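Local coordinates for protein CghA (Chaetomium globosum, PDB 6KBC) that is a two-domain, predominantly beta-strand protein of the calycin clan that holds the ligand WK1 in a pocket, at residues E47-D52 with A133-A138; F66-S71 with G116-E121; V146-D149 with R153-G156. All blocks are in the same frame, centred on the assembly; numbering follows the deposited sequence.

Contact 1: E47-D52 with A133-A138. With WK1 ((2S)-3-[(2S,4E)-4-[[(1R,2S,4aR,6S,8R,8aS)-2-[(E)-but-2-en-2-yl]-6,8-dimethyl-1,2,4a,5,6,7,8,8a-octahydronaphthalen-1-yl]-oxidanyl-methylidene]-3,5-bis(oxidanylidene)pyrrolidin-2-yl]-2-methyl-2-oxidanyl-propanoic acid), chain B.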
loop_
_atom_site.group_PDB
_atom_site.type_symbol
_atom_site.label_atom_id
_atom_site.label_comp_id
_atom_site.label_asym_id
_atom_site.label_seq_id
_atom_site.Cartn_x
_atom_site.Cartn_y
_atom_site.Cartn_z
ATOM N N GLU A 47 -5.529 -3.376 11.133
ATOM C CA GLU A 47 -6.138 -2.368 10.289
ATOM C C GLU A 47 -5.040 -1.430 9.818
ATOM O O GLU A 47 -4.128 -1.095 10.583
ATOM C CB GLU A 47 -7.228 -1.598 11.040
ATOM C CG GLU A 47 -8.330 -2.512 11.542
ATOM C CD GLU A 47 -9.683 -1.841 11.586
ATOM O OE1 GLU A 47 -10.230 -1.690 12.694
ATOM O OE2 GLU A 47 -10.213 -1.502 10.516
ATOM N N THR A 48 -5.118 -1.037 8.551
ATOM C CA THR A 48 -4.086 -0.233 7.917
ATOM C C THR A 48 -4.734 0.879 7.112
ATOM O O THR A 48 -5.668 0.635 6.342
ATOM C CB THR A 48 -3.191 -1.090 7.006
ATOM O OG1 THR A 48 -2.738 -2.239 7.731
ATOM C CG2 THR A 48 -1.986 -0.286 6.533
ATOM N N TRP A 49 -4.247 2.100 7.316
ATOM C CA TRP A 49 -4.539 3.240 6.461
ATOM C C TRP A 49 -3.213 3.693 5.873
ATOM O O TRP A 49 -2.320 4.112 6.615
ATOM C CB TRP A 49 -5.190 4.385 7.249
ATOM C CG TRP A 49 -6.534 4.048 7.841
ATOM C CD1 TRP A 49 -7.761 4.409 7.354
ATOM C CD2 TRP A 49 -6.779 3.283 9.021
ATOM N NE1 TRP A 49 -8.751 3.925 8.170
ATOM C CE2 TRP A 49 -8.176 3.226 9.198
ATOM C CE3 TRP A 49 -5.955 2.639 9.948
ATOM C CZ2 TRP A 49 -8.765 2.549 10.262
ATOM C CZ3 TRP A 49 -6.543 1.968 11.006
ATOM C CH2 TRP A 49 -7.931 1.925 11.150
ATOM N N LEU A 50 -3.075 3.591 4.557
ATOM C CA LEU A 50 -1.813 3.893 3.891
ATOM C C LEU A 50 -1.949 5.155 3.052
ATOM O O LEU A 50 -2.923 5.315 2.311
ATOM C CB LEU A 50 -1.364 2.730 2.989
ATOM C CG LEU A 50 -0.091 2.892 2.135
ATOM C CD1 LEU A 50 0.577 1.518 1.948
ATOM C CD2 LEU A 50 -0.376 3.540 0.762
ATOM N N PHE A 51 -0.944 6.025 3.134
ATOM C CA PHE A 51 -0.890 7.248 2.337
ATOM C C PHE A 51 0.512 7.361 1.769
ATOM O O PHE A 51 1.487 7.199 2.500
ATOM C CB PHE A 51 -1.198 8.511 3.164
ATOM C CG PHE A 51 -2.526 8.480 3.878
ATOM C CD1 PHE A 51 -2.661 7.817 5.087
ATOM C CD2 PHE A 51 -3.623 9.148 3.353
ATOM C CE1 PHE A 51 -3.894 7.801 5.751
ATOM C CE2 PHE A 51 -4.851 9.140 4.010
ATOM C CZ PHE A 51 -4.982 8.464 5.210
ATOM N N ASP A 52 0.630 7.671 0.482
ATOM C CA ASP A 52 1.974 7.780 -0.060
ATOM C C ASP A 52 2.045 8.893 -1.091
ATOM O O ASP A 52 1.039 9.497 -1.477
ATOM C CB ASP A 52 2.470 6.455 -0.671
ATOM C CG ASP A 52 1.562 5.929 -1.764
ATOM O OD1 ASP A 52 0.853 6.747 -2.401
ATOM O OD2 ASP A 52 1.568 4.693 -2.001
ATOM N N ALA A 133 0.704 11.961 14.884
ATOM C CA ALA A 133 0.622 11.662 13.463
ATOM C C ALA A 133 -0.851 11.514 13.136
ATOM O O ALA A 133 -1.563 10.765 13.809
ATOM C CB ALA A 133 1.398 10.391 13.096
ATOM N N SER A 134 -1.320 12.241 12.137
ATOM C CA SER A 134 -2.751 12.303 11.925
ATOM C C SER A 134 -3.047 12.281 10.438
ATOM O O SER A 134 -2.249 12.748 9.621
ATOM C CB SER A 134 -3.350 13.567 12.567
ATOM O OG SER A 134 -3.045 14.707 11.785
ATOM N N PHE A 135 -4.206 11.735 10.091
ATOM C CA PHE A 135 -4.698 11.827 8.729
ATOM C C PHE A 135 -6.128 12.333 8.732
ATOM O O PHE A 135 -6.868 12.185 9.704
ATOM C CB PHE A 135 -4.585 10.487 7.972
ATOM C CG PHE A 135 -5.343 9.338 8.596
ATOM C CD1 PHE A 135 -6.690 9.142 8.334
ATOM C CD2 PHE A 135 -4.684 8.412 9.387
ATOM C CE1 PHE A 135 -7.376 8.063 8.891
ATOM C CE2 PHE A 135 -5.360 7.329 9.936
ATOM C CZ PHE A 135 -6.712 7.163 9.691
ATOM N N ASP A 136 -6.503 12.937 7.611
ATOM C CA ASP A 136 -7.816 13.520 7.433
ATOM C C ASP A 136 -8.252 13.246 6.006
ATOM O O ASP A 136 -7.503 13.528 5.066
ATOM C CB ASP A 136 -7.761 15.031 7.709
ATOM C CG ASP A 136 -9.093 15.599 8.113
ATOM O OD1 ASP A 136 -9.491 15.406 9.289
ATOM O OD2 ASP A 136 -9.719 16.274 7.263
ATOM N N VAL A 137 -9.443 12.693 5.828
ATOM C CA VAL A 137 -9.947 12.381 4.499
ATOM C C VAL A 137 -11.329 12.988 4.337
ATOM O O VAL A 137 -12.201 12.781 5.188
ATOM C CB VAL A 137 -9.999 10.867 4.241
ATOM C CG1 VAL A 137 -10.446 10.616 2.835
ATOM C CG2 VAL A 137 -8.627 10.231 4.495
ATOM N N ALA A 138 -11.530 13.712 3.235
ATOM C CA ALA A 138 -12.829 14.290 2.925
ATOM C C ALA A 138 -13.890 13.201 2.826
ATOM O O ALA A 138 -13.602 12.051 2.479
ATOM C CB ALA A 138 -12.764 15.072 1.616
HETATM O O WK1 B . 8.480 -1.096 8.993
HETATM C C17 WK1 B . 8.170 -0.564 7.958
HETATM O O1 WK1 B . 8.408 0.589 7.733
HETATM C C19 WK1 B . 7.484 -1.334 6.905
HETATM O O2 WK1 B . 7.382 -2.683 7.209
HETATM C C18 WK1 B . 8.293 -1.262 5.647
HETATM C C20 WK1 B . 6.117 -0.709 6.846
HETATM C C22 WK1 B . 5.415 -1.079 5.604
HETATM N N WK1 B . 4.159 -0.419 5.305
HETATM C C21 WK1 B . 3.265 -1.320 4.913
HETATM O O5 WK1 B . 2.045 -0.991 4.556
HETATM C C23 WK1 B . 5.086 -2.472 5.406
HETATM O O4 WK1 B . 5.909 -3.488 5.573
HETATM C C24 WK1 B . 3.761 -2.705 4.946
HETATM C C16 WK1 B . 3.146 -3.987 4.621
HETATM O O3 WK1 B . 3.865 -5.035 4.743
HETATM C C9 WK1 B . 1.796 -4.044 4.041
HETATM C C8 WK1 B . 2.129 -3.814 2.539
HETATM C C12 WK1 B . 3.197 -2.807 2.166
HETATM C C13 WK1 B . 2.919 -1.566 1.836
HETATM C C90 WK1 B . 3.994 -0.596 1.481
HETATM C C14 WK1 B . 4.628 -3.212 2.166
HETATM C C7 WK1 B . 2.532 -5.086 1.857
HETATM C C6 WK1 B . 1.749 -6.127 1.949
HETATM C C3 WK1 B . 0.653 -6.063 2.964
HETATM C C4 WK1 B . 1.061 -5.362 4.244
HETATM C C5 WK1 B . -0.209 -5.114 5.034
HETATM C C11 WK1 B . 0.127 -4.595 6.397
HETATM C C2 WK1 B . -0.088 -7.347 3.232
HETATM C C1 WK1 B . -1.405 -6.925 3.803
HETATM C C10 WK1 B . -2.410 -8.019 3.953
HETATM C C WK1 B . -1.133 -6.311 5.142
#
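The indole of Trp-49 carries the ring of Phe-135 over one face, an offset stack on its five-membered ring with planes 27° apart and centroids 4.8 Å apart. The far end of the phenyl ring makes the overlap: Phe-135 CZ sits 3.6 Å from Trp-49 CG, offset toward the indole rim. Phe-51 meets the root of the same phenylalanine obliquely, its CZ 3.4 Å from Phe-135 CB, and receives Val-137 CG2 at its ring edge. Trp-49 and Phe-51 both meet Phe-135 from the same side of its ring, the tryptophan at the CZ end and Phe-51 at CB and CG. The chi1 of Phe-135, 59°, tucks CG between its own backbone N and carbonyl carbon and sends the ring across to Trp-49. Trp-49 NE1 bonds outside the cluster, to Leu-33 O. Alternating with the aromatic residues, Thr-48 and Leu-50 approach WK1 instead; Leu-50 CD1 lies 3.9 Å from its C13. The axes of the strand segments pass 9.7 Å apart at their closest, with directions at 84°, and no hydrogen bond links the segments. This is an aromatic cluster in near-orthogonal beta-strand packing, just behind the ligand pocket of the calycin-clan N-terminal domain.

Contact 2: F66-S71 with G116-E121. With WK1 ((2S)-3-[(2S,4E)-4-[[(1R,2S,4aR,6S,8R,8aS)-2-[(E)-but-2-en-2-yl]-6,8-dimethyl-1,2,4a,5,6,7,8,8a-octahydronaphthalen-1-yl]-oxidanyl-methylidene]-3,5-bis(oxidanylidene)pyrrolidin-2-yl]-2-methyl-2-oxidanyl-propanoic acid), chain B.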
loop_
_atom_site.group_PDB
_atom_site.type_symbol
_atom_site.label_atom_id
_atom_site.label_comp_id
_atom_site.label_asym_id
_atom_site.label_seq_id
_atom_site.Cartn_x
_atom_site.Cartn_y
_atom_site.Cartn_z
ATOM N N PHE A 66 -0.574 3.848 8.752
ATOM C CA PHE A 66 -1.113 3.935 10.099
ATOM C C PHE A 66 -1.678 2.569 10.466
ATOM O O PHE A 66 -2.612 2.084 9.815
ATOM C CB PHE A 66 -2.191 5.008 10.188
ATOM C CG PHE A 66 -1.681 6.408 9.957
ATOM C CD1 PHE A 66 -1.537 6.903 8.670
ATOM C CD2 PHE A 66 -1.355 7.233 11.029
ATOM C CE1 PHE A 66 -1.078 8.209 8.448
ATOM C CE2 PHE A 66 -0.897 8.536 10.815
ATOM C CZ PHE A 66 -0.756 9.017 9.524
ATOM N N PHE A 67 -1.115 1.959 11.505
ATOM C CA PHE A 67 -1.432 0.596 11.895
ATOM C C PHE A 67 -2.188 0.558 13.218
ATOM O O PHE A 67 -1.840 1.269 14.166
ATOM C CB PHE A 67 -0.162 -0.245 12.059
ATOM C CG PHE A 67 0.493 -0.650 10.771
ATOM C CD1 PHE A 67 -0.219 -1.322 9.791
ATOM C CD2 PHE A 67 1.844 -0.406 10.566
ATOM C CE1 PHE A 67 0.404 -1.728 8.609
ATOM C CE2 PHE A 67 2.470 -0.809 9.392
ATOM C CZ PHE A 67 1.749 -1.471 8.415
ATOM N N ARG A 68 -3.215 -0.286 13.268
ATOM C CA ARG A 68 -3.704 -0.894 14.501
ATOM C C ARG A 68 -3.496 -2.396 14.338
ATOM O O ARG A 68 -4.212 -3.040 13.564
ATOM C CB ARG A 68 -5.175 -0.564 14.746
ATOM C CG ARG A 68 -5.470 0.889 15.088
ATOM C CD ARG A 68 -6.961 1.083 15.067
ATOM N NE ARG A 68 -7.385 2.358 15.631
ATOM C CZ ARG A 68 -8.648 2.637 15.931
ATOM N NH1 ARG A 68 -9.586 1.723 15.720
ATOM N NH2 ARG A 68 -8.979 3.820 16.437
ATOM N N ASP A 69 -2.510 -2.946 15.039
ATOM C CA ASP A 69 -2.135 -4.356 14.910
ATOM C C ASP A 69 -2.343 -5.039 16.261
ATOM O O ASP A 69 -1.538 -4.868 17.185
ATOM C CB ASP A 69 -0.692 -4.491 14.423
ATOM C CG ASP A 69 -0.321 -5.927 14.042
ATOM O OD1 ASP A 69 -1.055 -6.866 14.413
ATOM O OD2 ASP A 69 0.717 -6.117 13.369
ATOM N N GLY A 70 -3.420 -5.822 16.363
ATOM C CA GLY A 70 -3.720 -6.490 17.619
ATOM C C GLY A 70 -2.625 -7.448 18.039
ATOM O O GLY A 70 -2.273 -7.527 19.218
ATOM N N SER A 71 -2.036 -8.154 17.076
ATOM C CA SER A 71 -1.036 -9.166 17.406
ATOM C C SER A 71 0.254 -8.597 17.972
ATOM O O SER A 71 1.034 -9.354 18.556
ATOM C CB SER A 71 -0.697 -10.008 16.181
ATOM O OG SER A 71 -0.133 -9.212 15.152
ATOM N N GLY A 116 -8.025 10.586 11.659
ATOM C CA GLY A 116 -7.327 9.608 12.475
ATOM C C GLY A 116 -6.176 10.286 13.184
ATOM O O GLY A 116 -5.510 11.148 12.608
ATOM N N VAL A 117 -5.970 9.918 14.446
ATOM C CA VAL A 117 -4.878 10.484 15.229
ATOM C C VAL A 117 -4.202 9.387 16.036
ATOM O O VAL A 117 -4.790 8.809 16.956
ATOM C CB VAL A 117 -5.355 11.629 16.149
ATOM C CG1 VAL A 117 -4.155 12.339 16.750
ATOM C CG2 VAL A 117 -6.231 12.627 15.392
ATOM N N TRP A 118 -2.991 9.051 15.614
ATOM C CA TRP A 118 -1.954 8.346 16.361
ATOM C C TRP A 118 -1.149 9.360 17.160
ATOM O O TRP A 118 -0.415 10.173 16.586
ATOM C CB TRP A 118 -1.113 7.577 15.343
ATOM C CG TRP A 118 -1.665 6.247 14.818
ATOM C CD1 TRP A 118 -1.248 5.010 15.201
ATOM C CD2 TRP A 118 -2.949 6.027 14.199
ATOM N NE1 TRP A 118 -2.022 4.037 14.629
ATOM C CE2 TRP A 118 -3.103 4.632 14.044
ATOM C CE3 TRP A 118 -3.935 6.870 13.683
ATOM C CZ2 TRP A 118 -4.197 4.066 13.396
ATOM C CZ3 TRP A 118 -5.026 6.305 13.044
ATOM C CH2 TRP A 118 -5.145 4.912 12.903
ATOM N N ARG A 119 -1.302 9.335 18.483
ATOM C CA ARG A 119 -0.736 10.394 19.309
ATOM C C ARG A 119 -0.407 9.893 20.703
ATOM O O ARG A 119 -0.950 8.894 21.180
ATOM C CB ARG A 119 -1.675 11.597 19.441
ATOM C CG ARG A 119 -2.985 11.233 20.116
ATOM C CD ARG A 119 -3.909 12.417 20.303
ATOM N NE ARG A 119 -5.170 11.990 20.905
ATOM C CZ ARG A 119 -5.376 11.832 22.208
ATOM N NH1 ARG A 119 -4.374 11.957 23.068
ATOM N NH2 ARG A 119 -6.570 11.454 22.641
ATOM N N THR A 120 0.500 10.623 21.348
ATOM C CA THR A 120 0.712 10.514 22.781
ATOM C C THR A 120 -0.466 11.141 23.538
ATOM O O THR A 120 -1.362 11.762 22.953
ATOM C CB THR A 120 2.022 11.191 23.173
ATOM O OG1 THR A 120 2.057 12.505 22.604
ATOM C CG2 THR A 120 3.206 10.394 22.661
ATOM N N GLU A 121 -0.452 10.976 24.861
ATOM C CA GLU A 121 -1.602 11.321 25.702
ATOM C C GLU A 121 -1.813 12.829 25.854
ATOM O O GLU A 121 -0.855 13.597 25.934
ATOM C CB GLU A 121 -1.452 10.681 27.086
ATOM C CG GLU A 121 -1.257 9.167 27.055
ATOM C CD GLU A 121 -2.569 8.405 27.140
ATOM O OE1 GLU A 121 -3.632 9.027 26.906
ATOM O OE2 GLU A 121 -2.539 7.183 27.415
HETATM O O WK1 B . 8.480 -1.096 8.993
HETATM C C17 WK1 B . 8.170 -0.564 7.958
HETATM O O1 WK1 B . 8.408 0.589 7.733
HETATM C C19 WK1 B . 7.484 -1.334 6.905
HETATM O O2 WK1 B . 7.382 -2.683 7.209
HETATM C C18 WK1 B . 8.293 -1.262 5.647
HETATM C C20 WK1 B . 6.117 -0.709 6.846
HETATM C C22 WK1 B . 5.415 -1.079 5.604
HETATM N N WK1 B . 4.159 -0.419 5.305
HETATM C C21 WK1 B . 3.265 -1.320 4.913
HETATM O O5 WK1 B . 2.045 -0.991 4.556
HETATM C C23 WK1 B . 5.086 -2.472 5.406
HETATM O O4 WK1 B . 5.909 -3.488 5.573
HETATM C C24 WK1 B . 3.761 -2.705 4.946
HETATM C C16 WK1 B . 3.146 -3.987 4.621
HETATM O O3 WK1 B . 3.865 -5.035 4.743
HETATM C C9 WK1 B . 1.796 -4.044 4.041
HETATM C C8 WK1 B . 2.129 -3.814 2.539
HETATM C C12 WK1 B . 3.197 -2.807 2.166
HETATM C C13 WK1 B . 2.919 -1.566 1.836
HETATM C C90 WK1 B . 3.994 -0.596 1.481
HETATM C C14 WK1 B . 4.628 -3.212 2.166
HETATM C C7 WK1 B . 2.532 -5.086 1.857
HETATM C C6 WK1 B . 1.749 -6.127 1.949
HETATM C C3 WK1 B . 0.653 -6.063 2.964
HETATM C C4 WK1 B . 1.061 -5.362 4.244
HETATM C C5 WK1 B . -0.209 -5.114 5.034
HETATM C C11 WK1 B . 0.127 -4.595 6.397
HETATM C C2 WK1 B . -0.088 -7.347 3.232
HETATM C C1 WK1 B . -1.405 -6.925 3.803
HETATM C C10 WK1 B . -2.410 -8.019 3.953
HETATM C C WK1 B . -1.133 -6.311 5.142
#
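With CG turned opposite its own carbonyl carbon (chi1 -80°), the Trp-118 side chain reaches across from strand 113-119 and lays its indole against Phe-66 and the backbone of Phe-67. The backbone of Phe-66 sets its CB over the indole face, and a like first torsion swings one ring edge onto it. Its CB makes a CH-pi contact 3.9 Å from the centroid of the six-membered ring, almost straight above it, while CD2 comes within 3.7 Å of Trp-118 CE3. The rings form an edge-to-face (T-shaped) pair, planes 62° apart, with the edge belonging to Phe-66. At the indole's own edge, Trp-118 NE1 donates to Phe-67 O over 2.8 Å, nearly straight at 161°. The acceptor lies in the indole plane, but the donor stands well above the carbonyl plane. Bonded at its edge and packed on a face, the buried indole is restrained in both tilt and rotation. The two strands cross at a steep angle in the N-terminal calycin-clan domain, and this tryptophan spans the gap between them. Phe-67 alternates away from the tryptophan and lines the ligand pocket, its CE1 3.6 Å from WK1 C11. Arg-68 runs extended past the indole, with CG 3.8 Å from Trp-118 CZ2; its guanidinium group goes on to bond Ser-8 through NH1, and NE bonds Ser-100.

Contact 3: V146-D149 with R153-G156; sequences VVFD and RITG
Phe-148 and Gly-156 form an antiparallel hydrogen-bonded pair, with Phe-148 N to Gly-156 O at 2.8 Å and 174° and the return bond, Gly-156 N to Phe-148 O, at 3.0 Å. The pair lies near the turn of the beta hairpin made by strands 143-150 and 154-162. Next to it, Asp-149 and Thr-155 are a non-hydrogen-bonded pair, and beyond them Arg-153 and Ile-154 together face the last residue of strand 143-150, a classic beta bulge. Gly-156 has a phi of 135°, a backbone shape open mainly to a residue without a side chain, and its carbonyl also takes a close CA-H contact from Val-147. The apolar work is done by Phe-148 and Ile-154. The isoleucine stretches from its backbone N through CG1 (chi1 -179°) to CD1, which rests over one face of the Phe-148 ring in a CH-pi contact, 4.1 Å from the centroid and displaced toward the rim. Its other branch, CG2, packs 4.0 Å from Phe-148 CB. Leu-196 of strand 181-200 touches both side chains, and Val-64 of strand 60-69 touches the ring, so this face of the hairpin belongs to the protein interior. Asp-149 and Thr-155 occupy the opposite, less buried face; there Asp-149 OD1 makes a salt bridge with Arg-130 NH2, and Arg-153 also reaches that neighbourhood, bonding Arg-130 O through NH2. Phe-148 O, already bonded by Gly-156 N, also takes a CA-H...O contact from Thr-155 CA at 3.3 Å.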
loop_
_atom_site.group_PDB
_atom_site.type_symbol
_atom_site.label_atom_id
_atom_site.label_comp_id
_atom_site.label_asym_id
_atom_site.label_seq_id
_atom_site.Cartn_x
_atom_site.Cartn_y
_atom_site.Cartn_z
ATOM N N VAL A 146 -2.270 14.527 5.681
ATOM C CA VAL A 146 -1.528 13.780 6.681
ATOM C C VAL A 146 -0.545 14.745 7.311
ATOM O O VAL A 146 0.171 15.451 6.598
ATOM C CB VAL A 146 -0.800 12.579 6.057
ATOM C CG1 VAL A 146 -0.058 11.812 7.118
ATOM C CG2 VAL A 146 -1.804 11.711 5.319
ATOM N N VAL A 147 -0.524 14.797 8.638
ATOM C CA VAL A 147 0.290 15.772 9.345
ATOM C C VAL A 147 1.102 15.059 10.408
ATOM O O VAL A 147 0.557 14.293 11.209
ATOM C CB VAL A 147 -0.563 16.886 9.977
ATOM C CG1 VAL A 147 0.336 17.869 10.707
ATOM C CG2 VAL A 147 -1.382 17.586 8.909
ATOM N N PHE A 148 2.400 15.311 10.407
ATOM C CA PHE A 148 3.310 14.772 11.402
ATOM C C PHE A 148 3.768 15.900 12.309
ATOM O O PHE A 148 4.169 16.966 11.829
ATOM C CB PHE A 148 4.509 14.099 10.736
ATOM C CG PHE A 148 4.123 12.975 9.807
ATOM C CD1 PHE A 148 3.833 11.716 10.313
ATOM C CD2 PHE A 148 4.012 13.189 8.446
ATOM C CE1 PHE A 148 3.463 10.682 9.468
ATOM C CE2 PHE A 148 3.643 12.155 7.592
ATOM C CZ PHE A 148 3.365 10.907 8.106
ATOM N N ASP A 149 3.692 15.662 13.613
ATOM C CA ASP A 149 4.237 16.564 14.626
ATOM C C ASP A 149 5.008 15.677 15.596
ATOM O O ASP A 149 4.524 15.329 16.672
ATOM C CB ASP A 149 3.126 17.381 15.313
ATOM C CG ASP A 149 3.672 18.377 16.330
ATOM O OD1 ASP A 149 4.898 18.632 16.336
ATOM O OD2 ASP A 149 2.866 18.892 17.136
ATOM N N ARG A 153 12.174 14.114 14.935
ATOM C CA ARG A 153 12.063 12.988 14.011
ATOM C C ARG A 153 11.474 13.438 12.677
ATOM O O ARG A 153 12.179 13.458 11.662
ATOM C CB ARG A 153 11.215 11.877 14.629
ATOM C CG ARG A 153 11.897 11.155 15.786
ATOM C CD ARG A 153 10.882 10.721 16.829
ATOM N NE ARG A 153 10.357 11.870 17.564
ATOM C CZ ARG A 153 9.273 11.834 18.331
ATOM N NH1 ARG A 153 8.586 10.707 18.462
ATOM N NH2 ARG A 153 8.868 12.931 18.956
ATOM N N ILE A 154 10.195 13.813 12.662
ATOM C CA ILE A 154 9.532 14.204 11.418
ATOM C C ILE A 154 8.441 15.223 11.721
ATOM O O ILE A 154 7.651 15.050 12.656
ATOM C CB ILE A 154 8.952 12.984 10.666
ATOM C CG1 ILE A 154 8.280 13.427 9.360
ATOM C CG2 ILE A 154 7.975 12.214 11.538
ATOM C CD1 ILE A 154 7.771 12.276 8.505
ATOM N N THR A 155 8.388 16.282 10.916
ATOM C CA THR A 155 7.310 17.258 10.978
ATOM C C THR A 155 6.924 17.673 9.571
ATOM O O THR A 155 7.770 17.771 8.677
ATOM C CB THR A 155 7.700 18.520 11.770
ATOM O OG1 THR A 155 8.767 19.191 11.090
ATOM C CG2 THR A 155 8.137 18.170 13.179
ATOM N N GLY A 156 5.648 17.947 9.385
ATOM C CA GLY A 156 5.211 18.460 8.115
ATOM C C GLY A 156 3.971 17.754 7.662
ATOM O O GLY A 156 3.291 17.078 8.437
#

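In the fold
Contacts 1 and 2 are buried and join the same two pairs of neighbouring strands, 46-54 with 60-69 and 113-119 with 132-137, face to face; contact 2 is nested in the chain loop that contact 1 closes. Both work through aromatic side chains and each borders WK1, but contact 2 adds an indole-to-carbonyl bond where contact 1 is wholly apolar. Contact 3 is partly buried and lies further from the chain centre; it joins the neighbouring strands of a beta hairpin, held first by backbone bonds. The three merge through shared packing: Phe-135 and Trp-118 touch, Val-146 meets both Phe-51 and Phe-66, and strand 132-137 bonds directly to strand 143-150.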